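Local structure of legionella ubiquitin-specific protease A domain-containing protein (Legionella pneumophila subsp. pneumophila, 5DGG) at residues A38-L43 / L105-V110; H63-Y68 / A94-D99; D4-H9 / C132-C137. The protein probably acts as a ubiquitin-specific cysteine protease that influences other bacterial effectors, this chain being the central, LupA-family domain of the longer protein. One frame throughout, in Å; residues are numbered along the deposited sequence.

Contact 1: residues A38-L43 / L105-V110; sequences AIIETL and LNQCGV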
ATOM      1  N   ALA A  38       8.270   9.669  12.880  1.00 35.89           N
ATOM      2  CA  ALA A  38       8.798  10.578  11.891  1.00 38.78           C
ATOM      3  C   ALA A  38       7.790  11.030  10.856  1.00 40.56           C
ATOM      4  O   ALA A  38       8.003  12.068  10.244  1.00 45.70           O
ATOM      5  CB  ALA A  38       9.962   9.929  11.170  1.00 38.04           C
ATOM      6  N   ILE A  39       6.738  10.258  10.603  1.00 38.80           N
ATOM      7  CA  ILE A  39       5.814  10.652   9.542  1.00 40.15           C
ATOM      8  C   ILE A  39       4.519  11.298   9.993  1.00 36.30           C
ATOM      9  O   ILE A  39       3.706  11.652   9.137  1.00 37.94           O
ATOM     10  CB  ILE A  39       5.430   9.496   8.610  1.00 43.18           C
ATOM     11  CG1 ILE A  39       4.557   8.465   9.318  1.00 40.00           C
ATOM     12  CG2 ILE A  39       6.682   8.926   7.959  1.00 48.74           C
ATOM     13  CD1 ILE A  39       3.762   7.683   8.296  1.00 46.54           C
ATOM     14  N   ILE A  40       4.307  11.428  11.302  1.00 34.19           N
ATOM     15  CA  ILE A  40       3.035  11.962  11.806  1.00 35.31           C
ATOM     16  C   ILE A  40       2.761  13.307  11.146  1.00 33.97           C
ATOM     17  O   ILE A  40       1.636  13.571  10.722  1.00 31.63           O
ATOM     18  CB  ILE A  40       3.024  12.165  13.339  1.00 36.11           C
ATOM     19  CG1 ILE A  40       3.153  10.859  14.073  1.00 36.27           C
ATOM     20  CG2 ILE A  40       1.738  12.854  13.819  1.00 35.13           C
ATOM     21  CD1 ILE A  40       2.134   9.837  13.711  1.00 36.31           C
ATOM     22  N   GLU A  41       3.787  14.149  11.017  1.00 34.46           N
ATOM     23  CA  GLU A  41       3.538  15.510  10.575  1.00 36.50           C
ATOM     24  C   GLU A  41       3.172  15.551   9.092  1.00 35.32           C
ATOM     25  O   GLU A  41       2.240  16.261   8.671  1.00 33.22           O
ATOM     26  CB  GLU A  41       4.698  16.431  10.951  1.00 42.70           C
ATOM     27  CG  GLU A  41       4.653  16.784  12.458  1.00 47.58           C
ATOM     28  CD  GLU A  41       5.641  17.851  12.877  1.00 55.42           C
ATOM     29  OE1 GLU A  41       6.823  17.506  12.941  1.00 60.23           O
ATOM     30  OE2 GLU A  41       5.252  19.019  13.175  1.00 68.01           O
ATOM     31  N   THR A  42       3.873  14.755   8.319  1.00 33.63           N
ATOM     32  CA  THR A  42       3.561  14.628   6.900  0.60 35.02           C
ATOM     33  C   THR A  42       2.191  13.977   6.698  1.00 30.54           C
ATOM     34  O   THR A  42       1.383  14.468   5.909  1.00 30.22           O
ATOM     35  CB  THR A  42       4.668  13.915   6.097  0.60 37.29           C
ATOM     36  OG1 THR A  42       4.317  13.910   4.714  0.60 42.58           O
ATOM     37  CG2 THR A  42       4.864  12.478   6.526  0.60 37.81           C
ATOM     38  N   LEU A  43       1.894  12.943   7.446  1.00 28.48           N
ATOM     39  CA  LEU A  43       0.631  12.258   7.257  1.00 29.58           C
ATOM     40  C   LEU A  43      -0.527  13.167   7.759  1.00 29.35           C
ATOM     41  O   LEU A  43      -1.577  13.293   7.097  1.00 29.00           O
ATOM     42  CB  LEU A  43       0.689  10.880   7.939  1.00 30.28           C
ATOM     43  CG  LEU A  43      -0.620  10.111   8.039  1.00 29.72           C
ATOM     44  CD1 LEU A  43      -1.104   9.692   6.674  1.00 29.70           C
ATOM     45  CD2 LEU A  43      -0.455   8.894   8.939  1.00 31.02           C
ATOM     46  N   LEU A 105      -3.305   7.160  12.957  1.00 27.20           N
ATOM     47  CA  LEU A 105      -4.324   8.153  12.715  1.00 27.04           C
ATOM     48  C   LEU A 105      -4.665   8.975  13.998  1.00 29.57           C
ATOM     49  O   LEU A 105      -4.792  10.205  13.930  1.00 29.72           O
ATOM     50  CB  LEU A 105      -5.553   7.524  12.103  1.00 26.86           C
ATOM     51  CG  LEU A 105      -5.305   7.060  10.654  1.00 27.46           C
ATOM     52  CD1 LEU A 105      -6.519   6.315  10.185  1.00 28.07           C
ATOM     53  CD2 LEU A 105      -5.027   8.201   9.688  1.00 30.75           C
ATOM     54  N   ASN A 106      -4.823   8.332  15.139  1.00 30.30           N
ATOM     55  CA  ASN A 106      -5.037   9.101  16.360  1.00 36.55           C
ATOM     56  C   ASN A 106      -3.903  10.083  16.643  1.00 35.43           C
ATOM     57  O   ASN A 106      -4.161  11.211  17.000  1.00 36.68           O
ATOM     58  CB  ASN A 106      -5.283   8.218  17.571  1.00 37.97           C
ATOM     59  CG  ASN A 106      -5.861   9.005  18.723  1.00 45.41           C
ATOM     60  OD1 ASN A 106      -7.046   9.350  18.715  1.00 53.24           O
ATOM     61  ND2 ASN A 106      -5.023   9.331  19.703  1.00 47.81           N
ATOM     62  N   GLN A 107      -2.653   9.682  16.429  1.00 37.94           N
ATOM     63  CA  GLN A 107      -1.557  10.637  16.544  1.00 40.29           C
ATOM     64  C   GLN A 107      -1.749  11.840  15.623  1.00 41.05           C
ATOM     65  O   GLN A 107      -1.475  12.968  16.038  1.00 45.94           O
ATOM     66  CB  GLN A 107      -0.220   9.992  16.238  1.00 43.26           C
ATOM     67  CG  GLN A 107       0.125   8.861  17.165  1.00 48.85           C
ATOM     68  CD  GLN A 107       1.430   9.089  17.865  1.00 58.62           C
ATOM     69  OE1 GLN A 107       1.583  10.061  18.625  1.00 60.48           O
ATOM     70  NE2 GLN A 107       2.396   8.195  17.619  1.00 64.22           N
ATOM     71  N   CYS A 108      -2.201  11.617  14.375  1.00 36.06           N
ATOM     72  CA  CYS A 108      -2.441  12.716  13.433  1.00 34.95           C
ATOM     73  C   CYS A 108      -3.590  13.628  13.835  1.00 35.84           C
ATOM     74  O   CYS A 108      -3.756  14.696  13.268  1.00 36.53           O
ATOM     75  CB  CYS A 108      -2.747  12.166  12.038  1.00 34.15           C
ATOM     76  SG  CYS A 108      -1.322  11.347  11.409  1.00 35.44           S
ATOM     77  N   GLY A 109      -4.408  13.167  14.765  1.00 37.81           N
ATOM     78  CA  GLY A 109      -5.512  13.934  15.284  1.00 39.61           C
ATOM     79  C   GLY A 109      -6.854  13.410  14.839  1.00 41.24           C
ATOM     80  O   GLY A 109      -7.847  14.117  14.979  1.00 38.69           O
ATOM     81  N   VAL A 110      -6.907  12.189  14.275  1.00 35.41           N
ATOM     82  CA  VAL A 110      -8.185  11.613  13.863  1.00 34.07           C
ATOM     83  C   VAL A 110      -8.688  10.623  14.911  1.00 36.24           C
ATOM     84  O   VAL A 110      -8.033   9.596  15.144  1.00 33.16           O
ATOM     85  CB  VAL A 110      -8.041  10.870  12.518  1.00 31.80           C
ATOM     86  CG1 VAL A 110      -9.343  10.184  12.149  1.00 30.68           C
ATOM     87  CG2 VAL A 110      -7.606  11.864  11.428  1.00 32.78           C
TER
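Two helices that each link neighbouring parallel strands in beta-alpha-beta crossovers, 33-47 and 98-108, meet where I40 and L43 face the last turn of the second, at Q107 and C108. I40 and L43 lie three residues apart and so share one side of their helix. The sulfur of C108 faces L43, with SG 3.6 Å from L43 CD2 and nearly as close to L43 CG. On the I40 side the same SG lies 4.2 Å from the branch methyl CG2 and 3.8 Å from the backbone O. A small, polarisable cysteine suits this spot, because its short side chain lets the helices approach to 5.8 Å between I40 CA and C108 CA.

I40 uses its longer branch differently. With CG1 beside the backbone N (chi1 -64°), CD1 reaches across to 3.5 Å from Q107 CB, and the two side chains cross at about a right angle. Q107 thus lends its aliphatic base to the contact while its amide belongs to the exposed surface. Just beyond, G109 ends helix 98-108 in a Schellman motif, its positive phi of 109° being readily adopted by glycine. L104 touches both I40 and L43, and M25 of strand 22-29 supports L43 from the sheet. This is apolar helix-helix packing within an alpha/beta fold, between two crossover helices on one face of the sheet.

Contact 2: residues H63-Y68 / A94-D99; sequences HWRGVY and AAVLDD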
ATOM      1  N   HIS A  63       6.737  -9.096   5.683  1.00 30.17           N
ATOM      2  CA  HIS A  63       5.439  -9.359   5.131  1.00 29.91           C
ATOM      3  C   HIS A  63       4.734  -8.017   4.754  1.00 27.31           C
ATOM      4  O   HIS A  63       3.912  -7.537   5.512  1.00 25.63           O
ATOM      5  CB  HIS A  63       4.631 -10.138   6.187  1.00 30.22           C
ATOM      6  CG  HIS A  63       3.313 -10.666   5.700  1.00 32.22           C
ATOM      7  ND1 HIS A  63       2.999 -12.011   5.704  1.00 32.60           N
ATOM      8  CD2 HIS A  63       2.246 -10.038   5.150  1.00 30.62           C
ATOM      9  CE1 HIS A  63       1.775 -12.172   5.249  1.00 33.23           C
ATOM     10  NE2 HIS A  63       1.305 -10.993   4.887  1.00 31.82           N
ATOM     11  N   TRP A  64       5.070  -7.453   3.596  1.00 24.90           N
ATOM     12  CA  TRP A  64       4.520  -6.176   3.151  1.00 24.83           C
ATOM     13  C   TRP A  64       3.011  -6.225   3.088  1.00 24.08           C
ATOM     14  O   TRP A  64       2.425  -7.233   2.681  1.00 24.67           O
ATOM     15  CB  TRP A  64       5.081  -5.791   1.773  1.00 25.65           C
ATOM     16  CG  TRP A  64       6.568  -5.475   1.860  1.00 26.56           C
ATOM     17  CD1 TRP A  64       7.614  -6.295   1.500  1.00 27.21           C
ATOM     18  CD2 TRP A  64       7.138  -4.274   2.326  1.00 25.09           C
ATOM     19  NE1 TRP A  64       8.813  -5.668   1.735  1.00 27.93           N
ATOM     20  CE2 TRP A  64       8.555  -4.414   2.227  1.00 27.96           C
ATOM     21  CE3 TRP A  64       6.607  -3.087   2.806  1.00 25.15           C
ATOM     22  CZ2 TRP A  64       9.433  -3.414   2.623  1.00 29.16           C
ATOM     23  CZ3 TRP A  64       7.479  -2.073   3.152  1.00 28.25           C
ATOM     24  CH2 TRP A  64       8.892  -2.252   3.088  1.00 26.80           C
ATOM     25  N   ARG A  65       2.404  -5.148   3.555  1.00 22.26           N
ATOM     26  CA  ARG A  65       0.985  -4.918   3.481  1.00 21.51           C
ATOM     27  C   ARG A  65       0.707  -3.499   2.982  1.00 21.00           C
ATOM     28  O   ARG A  65       1.580  -2.628   2.971  1.00 21.31           O
ATOM     29  CB  ARG A  65       0.348  -5.143   4.863  1.00 22.36           C
ATOM     30  CG  ARG A  65       0.390  -6.580   5.357  1.00 24.00           C
ATOM     31  CD  ARG A  65      -0.210  -6.698   6.748  1.00 26.26           C
ATOM     32  NE  ARG A  65      -0.079  -8.040   7.281  1.00 27.93           N
ATOM     33  CZ  ARG A  65       0.963  -8.498   7.991  1.00 29.01           C
ATOM     34  NH1 ARG A  65       2.004  -7.752   8.295  1.00 29.53           N
ATOM     35  NH2 ARG A  65       0.949  -9.737   8.408  1.00 31.74           N
ATOM     36  N   GLY A  66      -0.504  -3.271   2.525  1.00 20.20           N
ATOM     37  CA  GLY A  66      -0.887  -1.967   2.025  1.00 20.54           C
ATOM     38  C   GLY A  66      -1.995  -1.338   2.831  1.00 19.83           C
ATOM     39  O   GLY A  66      -2.888  -2.015   3.319  1.00 18.39           O
ATOM     40  N   VAL A  67      -1.875  -0.038   3.050  1.00 18.30           N
ATOM     41  CA  VAL A  67      -2.865   0.742   3.715  1.00 18.68           C
ATOM     42  C   VAL A  67      -3.374   1.814   2.768  1.00 19.10           C
ATOM     43  O   VAL A  67      -2.561   2.603   2.223  1.00 19.68           O
ATOM     44  CB  VAL A  67      -2.229   1.421   4.944  1.00 18.94           C
ATOM     45  CG1 VAL A  67      -3.190   2.407   5.596  1.00 21.24           C
ATOM     46  CG2 VAL A  67      -1.744   0.382   5.902  1.00 20.59           C
ATOM     47  N   TYR A  68      -4.680   1.880   2.584  1.00 18.82           N
ATOM     48  CA  TYR A  68      -5.319   2.824   1.646  1.00 20.13           C
ATOM     49  C   TYR A  68      -6.400   3.610   2.349  1.00 19.95           C
ATOM     50  O   TYR A  68      -7.445   3.052   2.729  1.00 20.70           O
ATOM     51  CB  TYR A  68      -5.862   2.107   0.387  1.00 19.70           C
ATOM     52  CG  TYR A  68      -4.845   1.172  -0.136  1.00 19.36           C
ATOM     53  CD1 TYR A  68      -3.895   1.621  -1.009  1.00 19.62           C
ATOM     54  CD2 TYR A  68      -4.819  -0.167   0.247  1.00 18.29           C
ATOM     55  CE1 TYR A  68      -2.902   0.799  -1.458  1.00 19.16           C
ATOM     56  CE2 TYR A  68      -3.830  -0.997  -0.187  1.00 18.77           C
ATOM     57  CZ  TYR A  68      -2.861  -0.507  -1.023  1.00 19.55           C
ATOM     58  OH  TYR A  68      -1.876  -1.323  -1.542  1.00 19.83           O
ATOM     59  N   ALA A  94      -4.714  -9.115   7.806  1.00 27.08           N
ATOM     60  CA  ALA A  94      -4.605  -7.663   7.906  1.00 25.49           C
ATOM     61  C   ALA A  94      -4.929  -7.121   9.310  1.00 26.22           C
ATOM     62  O   ALA A  94      -4.611  -5.969   9.644  1.00 24.63           O
ATOM     63  CB  ALA A  94      -5.499  -7.005   6.854  1.00 24.13           C
ATOM     64  N   ALA A  95      -5.552  -7.952  10.152  1.00 28.25           N
ATOM     65  CA  ALA A  95      -5.896  -7.606  11.544  1.00 28.65           C
ATOM     66  C   ALA A  95      -4.689  -7.102  12.307  1.00 29.87           C
ATOM     67  O   ALA A  95      -4.802  -6.264  13.210  1.00 28.37           O
ATOM     68  CB  ALA A  95      -6.508  -8.820  12.252  1.00 30.99           C
ATOM     69  N   VAL A  96      -3.525  -7.552  11.882  1.00 28.90           N
ATOM     70  CA  VAL A  96      -2.295  -7.163  12.526  0.60 30.35           C
ATOM     71  C   VAL A  96      -2.034  -5.645  12.396  1.00 30.08           C
ATOM     72  O   VAL A  96      -1.263  -5.074  13.155  1.00 29.89           O
ATOM     73  CB  VAL A  96      -1.136  -8.039  11.981  0.60 32.49           C
ATOM     74  CG1 VAL A  96      -0.585  -7.503  10.669  0.60 31.37           C
ATOM     75  CG2 VAL A  96      -0.043  -8.187  13.005  0.60 35.19           C
ATOM     76  N   LEU A  97      -2.687  -4.972  11.447  1.00 27.50           N
ATOM     77  CA  LEU A  97      -2.521  -3.534  11.272  1.00 27.39           C
ATOM     78  C   LEU A  97      -3.579  -2.669  11.911  1.00 25.86           C
ATOM     79  O   LEU A  97      -3.410  -1.450  11.893  1.00 24.91           O
ATOM     80  CB  LEU A  97      -2.442  -3.133   9.780  1.00 29.01           C
ATOM     81  CG  LEU A  97      -1.212  -3.648   9.019  1.00 30.86           C
ATOM     82  CD1 LEU A  97      -1.250  -3.157   7.594  1.00 34.32           C
ATOM     83  CD2 LEU A  97       0.078  -3.230   9.658  1.00 34.04           C
ATOM     84  N   ASP A  98      -4.644  -3.244  12.466  1.00 25.24           N
ATOM     85  CA  ASP A  98      -5.773  -2.422  12.943  1.00 26.77           C
ATOM     86  C   ASP A  98      -5.316  -1.415  13.988  1.00 27.20           C
ATOM     87  O   ASP A  98      -5.525  -0.210  13.841  1.00 25.60           O
ATOM     88  CB  ASP A  98      -6.910  -3.263  13.528  1.00 28.19           C
ATOM     89  CG  ASP A  98      -7.665  -4.078  12.489  1.00 30.98           C
ATOM     90  OD1 ASP A  98      -7.398  -3.971  11.263  1.00 33.50           O
ATOM     91  OD2 ASP A  98      -8.519  -4.914  12.885  1.00 32.80           O
ATOM     92  N   ASP A  99      -4.632  -1.895  15.026  1.00 29.47           N
ATOM     93  CA  ASP A  99      -4.227  -1.032  16.141  1.00 32.31           C
ATOM     94  C   ASP A  99      -3.186  -0.046  15.720  1.00 29.79           C
ATOM     95  O   ASP A  99      -3.234   1.095  16.131  1.00 28.79           O
ATOM     96  CB  ASP A  99      -3.616  -1.863  17.266  1.00 39.68           C
ATOM     97  CG  ASP A  99      -4.660  -2.549  18.104  1.00 49.57           C
ATOM     98  OD1 ASP A  99      -5.691  -1.900  18.425  1.00 55.00           O
ATOM     99  OD2 ASP A  99      -4.454  -3.743  18.427  1.00 59.82           O
TER
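R65 and L97 meet through aliphatic carbon: the leucine methyl CD1 lies 3.7 Å from R65 CB and close to R65 CD, so it packs on the arginine stem, the two side chains crossing at a slant. Extended from CG to NE, that stem offers a straight hydrocarbon flank before the charge begins. The same L97 CD1 also reaches V67 CG2 at 4.0 Å, two residues further along the strand on the same sheet face. Leucine suits this position because one branch can cover both neighbours.

Beyond the stem, the guanidinium lies flat between two groups. H63 CD2 sits 3.4 Å above the centre of one face, while the opposite face meets V96 CG1; that second approach is tentative, since V96 was modelled in two conformers. The chief polar partner of R65 is D87, whose OD2 forms a salt bridge with NE. The other oxygen of D87, OD1, is hydrogen-bonded to H63 NE2, so one carboxylate holds both the imidazole and the guanidinium. This leaves H63 ND1 near C132 SG, a Cys-His-Asp grouping consistent with the catalytic triad of a papain-like cysteine protease; R65 would then be a second-shell residue.

Backbone geometry sets the two segments. L97 N bonds to A94 O at 2.8 Å, forming a turn that leads into helix 98-108 and presents L97 to the strand. Across the strand, G66 has no side chain, which leaves room for the Y68 hydroxyl on the other face. Strand 65-70 runs between strands 54-60 and 81-86, with V67 touching I57, V59, L83 and L85. The turn leading into helix 98-108 covers the R65 and V67 face, while on the other face Y68 OH is hydrogen-bonded to S140 OG of helix 132-146.

Contact 3: residues D4-H9 / C132-C137; sequences DQMQDH and CGDFTC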
ATOM      1  N   ASP A   4      14.036 -13.989  -3.005  1.00 46.72           N
ATOM      2  CA  ASP A   4      14.281 -13.122  -1.893  1.00 47.75           C
ATOM      3  C   ASP A   4      13.062 -12.182  -1.852  1.00 43.40           C
ATOM      4  O   ASP A   4      12.247 -12.102  -2.813  1.00 39.98           O
ATOM      5  CB  ASP A   4      15.599 -12.380  -2.048  1.00 50.60           C
ATOM      6  CG  ASP A   4      16.148 -11.846  -0.707  1.00 56.53           C
ATOM      7  OD1 ASP A   4      17.162 -11.114  -0.744  1.00 62.66           O
ATOM      8  OD2 ASP A   4      15.587 -12.145   0.386  1.00 56.33           O
ATOM      9  N   GLN A   5      12.910 -11.592  -0.684  1.00 47.22           N
ATOM     10  CA  GLN A   5      11.891 -10.612  -0.383  1.00 47.27           C
ATOM     11  C   GLN A   5      12.295  -9.244  -0.894  1.00 48.46           C
ATOM     12  O   GLN A   5      13.484  -8.893  -0.866  1.00 41.72           O
ATOM     13  CB  GLN A   5      11.750 -10.485   1.128  1.00 49.90           C
ATOM     14  CG  GLN A   5      10.814 -11.490   1.736  1.00 52.65           C
ATOM     15  CD  GLN A   5      10.559 -11.176   3.179  1.00 54.09           C
ATOM     16  OE1 GLN A   5      11.385 -10.542   3.821  1.00 54.44           O
ATOM     17  NE2 GLN A   5       9.399 -11.596   3.699  1.00 57.81           N
ATOM     18  N   MET A   6      11.291  -8.462  -1.314  1.00 44.44           N
ATOM     19  CA  MET A   6      11.504  -7.065  -1.582  1.00 42.01           C
ATOM     20  C   MET A   6      11.932  -6.367  -0.292  1.00 40.25           C
ATOM     21  O   MET A   6      11.436  -6.640   0.814  1.00 40.82           O
ATOM     22  CB  MET A   6      10.250  -6.424  -2.180  1.00 41.07           C
ATOM     23  CG  MET A   6       9.939  -6.931  -3.570  1.00 40.37           C
ATOM     24  SD  MET A   6       8.606  -6.164  -4.520  1.00 42.31           S
ATOM     25  CE  MET A   6       9.316  -4.552  -4.826  1.00 43.33           C
ATOM     26  N   GLN A   7      12.910  -5.488  -0.424  1.00 40.99           N
ATOM     27  CA  GLN A   7      13.338  -4.643   0.670  1.00 40.90           C
ATOM     28  C   GLN A   7      12.772  -3.232   0.440  1.00 37.44           C
ATOM     29  O   GLN A   7      12.129  -2.957  -0.585  1.00 34.44           O
ATOM     30  CB  GLN A   7      14.874  -4.599   0.725  1.00 46.53           C
ATOM     31  CG  GLN A   7      15.529  -5.975   0.930  1.00 53.39           C
ATOM     32  CD  GLN A   7      17.044  -5.890   1.018  1.00 58.21           C
ATOM     33  OE1 GLN A   7      17.618  -4.841   0.732  1.00 65.89           O
ATOM     34  NE2 GLN A   7      17.702  -6.982   1.425  1.00 62.15           N
ATOM     35  N   ASP A   8      12.991  -2.355   1.409  1.00 35.77           N
ATOM     36  CA  ASP A   8      12.518  -0.959   1.306  1.00 38.44           C
ATOM     37  C   ASP A   8      12.748  -0.310  -0.057  1.00 38.39           C
ATOM     38  O   ASP A   8      11.820   0.241  -0.675  1.00 35.41           O
ATOM     39  CB  ASP A   8      13.221  -0.098   2.329  1.00 44.03           C
ATOM     40  CG  ASP A   8      12.799  -0.401   3.731  1.00 49.63           C
ATOM     41  OD1 ASP A   8      11.784  -1.124   3.892  1.00 49.96           O
ATOM     42  OD2 ASP A   8      13.489   0.083   4.670  1.00 53.85           O
ATOM     43  N   HIS A   9      14.008  -0.330  -0.488  1.00 37.92           N
ATOM     44  CA  HIS A   9      14.407   0.379  -1.694  1.00 41.67           C
ATOM     45  C   HIS A   9      13.691  -0.187  -2.905  1.00 38.07           C
ATOM     46  O   HIS A   9      13.308   0.556  -3.793  1.00 38.26           O
ATOM     47  CB  HIS A   9      15.938   0.384  -1.903  1.00 47.07           C
ATOM     48  CG  HIS A   9      16.553  -0.976  -2.029  1.00 56.61           C
ATOM     49  ND1 HIS A   9      17.078  -1.661  -0.951  1.00 61.15           N
ATOM     50  CD2 HIS A   9      16.763  -1.766  -3.113  1.00 61.22           C
ATOM     51  CE1 HIS A   9      17.567  -2.820  -1.362  1.00 62.29           C
ATOM     52  NE2 HIS A   9      17.385  -2.912  -2.668  1.00 63.05           N
ATOM     53  N   CYS A 132       5.237 -10.920  -0.865  1.00 28.45           N
ATOM     54  CA  CYS A 132       4.286  -9.985  -0.266  1.00 27.03           C
ATOM     55  C   CYS A 132       4.513  -8.585  -0.825  1.00 24.69           C
ATOM     56  O   CYS A 132       3.576  -7.884  -1.045  1.00 24.42           O
ATOM     57  CB  CYS A 132       4.389  -9.980   1.254  1.00 29.14           C
ATOM     58  SG  CYS A 132       3.754 -11.459   2.078  1.00 32.09           S
ATOM     59  N   GLY A 133       5.770  -8.215  -1.050  1.00 24.99           N
ATOM     60  CA  GLY A 133       6.143  -6.944  -1.667  1.00 25.04           C
ATOM     61  C   GLY A 133       5.552  -6.768  -3.042  1.00 25.85           C
ATOM     62  O   GLY A 133       5.033  -5.695  -3.388  1.00 25.01           O
ATOM     63  N   ASP A 134       5.679  -7.832  -3.842  1.00 26.80           N
ATOM     64  CA  ASP A 134       5.184  -7.844  -5.195  1.00 27.93           C
ATOM     65  C   ASP A 134       3.680  -7.630  -5.237  1.00 25.63           C
ATOM     66  O   ASP A 134       3.162  -6.809  -6.016  1.00 25.19           O
ATOM     67  CB  ASP A 134       5.530  -9.198  -5.868  1.00 28.45           C
ATOM     68  CG  ASP A 134       7.026  -9.548  -5.757  1.00 30.85           C
ATOM     69  OD1 ASP A 134       7.535  -9.873  -4.637  1.00 30.51           O
ATOM     70  OD2 ASP A 134       7.689  -9.508  -6.819  1.00 34.25           O
ATOM     71  N   PHE A 135       2.974  -8.417  -4.452  1.00 24.64           N
ATOM     72  CA  PHE A 135       1.530  -8.234  -4.310  1.00 24.96           C
ATOM     73  C   PHE A 135       1.174  -6.828  -3.857  1.00 23.83           C
ATOM     74  O   PHE A 135       0.254  -6.224  -4.410  1.00 24.38           O
ATOM     75  CB  PHE A 135       0.916  -9.260  -3.329  1.00 25.62           C
ATOM     76  CG  PHE A 135       0.634 -10.629  -3.942  1.00 25.38           C
ATOM     77  CD1 PHE A 135      -0.588 -10.902  -4.496  1.00 25.77           C
ATOM     78  CD2 PHE A 135       1.588 -11.644  -3.925  1.00 26.25           C
ATOM     79  CE1 PHE A 135      -0.854 -12.136  -5.068  1.00 25.98           C
ATOM     80  CE2 PHE A 135       1.342 -12.884  -4.484  1.00 25.71           C
ATOM     81  CZ  PHE A 135       0.115 -13.130  -5.058  1.00 27.09           C
ATOM     82  N   THR A 136       1.864  -6.306  -2.844  1.00 22.20           N
ATOM     83  CA  THR A 136       1.509  -5.013  -2.305  1.00 21.78           C
ATOM     84  C   THR A 136       1.784  -3.890  -3.337  1.00 23.59           C
ATOM     85  O   THR A 136       0.971  -2.958  -3.489  1.00 22.77           O
ATOM     86  CB  THR A 136       2.233  -4.798  -0.931  1.00 22.33           C
ATOM     87  OG1 THR A 136       1.680  -5.716   0.024  1.00 22.01           O
ATOM     88  CG2 THR A 136       2.035  -3.401  -0.468  1.00 21.58           C
ATOM     89  N   CYS A 137       2.884  -3.995  -4.082  1.00 24.76           N
ATOM     90  CA  CYS A 137       3.221  -3.020  -5.107  1.00 25.53           C
ATOM     91  C   CYS A 137       2.211  -3.031  -6.220  1.00 25.79           C
ATOM     92  O   CYS A 137       1.664  -1.968  -6.641  1.00 25.29           O
ATOM     93  CB  CYS A 137       4.609  -3.271  -5.688  1.00 29.96           C
ATOM     94  SG  CYS A 137       5.937  -2.647  -4.663  1.00 35.61           S
TER
HETATM   95  O   HOH W   1       8.514  -9.299  -1.067  1.00 33.65           O
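This is a buried contact in which M6 joins the N-terminal arm to the first turns of helix 132-146. That helix starts with C132, probably the nucleophile, as in papain-like proteases whose catalytic cysteine sits at a helix N terminus. The M6 thioether does most of the work: SD lies 3.4 Å from both G133 C and D134 N, resting against the peptide between them. G133 makes the approach possible, for without a side chain its CA can come within 4.2 Å of M6 CB.

The methionine chain is extended to its sulfur and then bends (chi3 68°), which turns the terminal methyl CE toward C137 SG, 3.9 Å away. The flexible, unbranched side chain thus follows the helix from turn to turn. D134 flanks the thioether, OD1 3.9 Å from SD, but its carboxylate is chiefly engaged by T176 and R173. A water bridges the two backbones, accepting from M6 N at 2.9 Å and from G133 N at 3.0 Å.

R173 also bonds to D4 O, bringing helix 171-183 against the arm. M11 of helix 8-14 packs on M6 and C137, so the contact lies where helices 8-14, 132-146 and 171-183 converge.

Overall arrangement
From the N terminus, the arm at 4-9 waits longest for its partner: contact 3 closes the widest loop, at 132-137. Inside it contact 1 joins 38-43 to 105-110, and inside that contact 2 joins 63-68 to 94-99, so the three are nested without crossing. Contacts 1 and 2 share helix 98-108, held by its leading turn to the central strand and at its far end to helix 33-47; their centres are 17 Å apart. Contacts 2 and 3 touch directly, W64 NE1 lying 2.9 Å from M6 O in a probable hydrogen bond. Together they tie the terminal arm, the mixed sheet and its flanking helices into one domain.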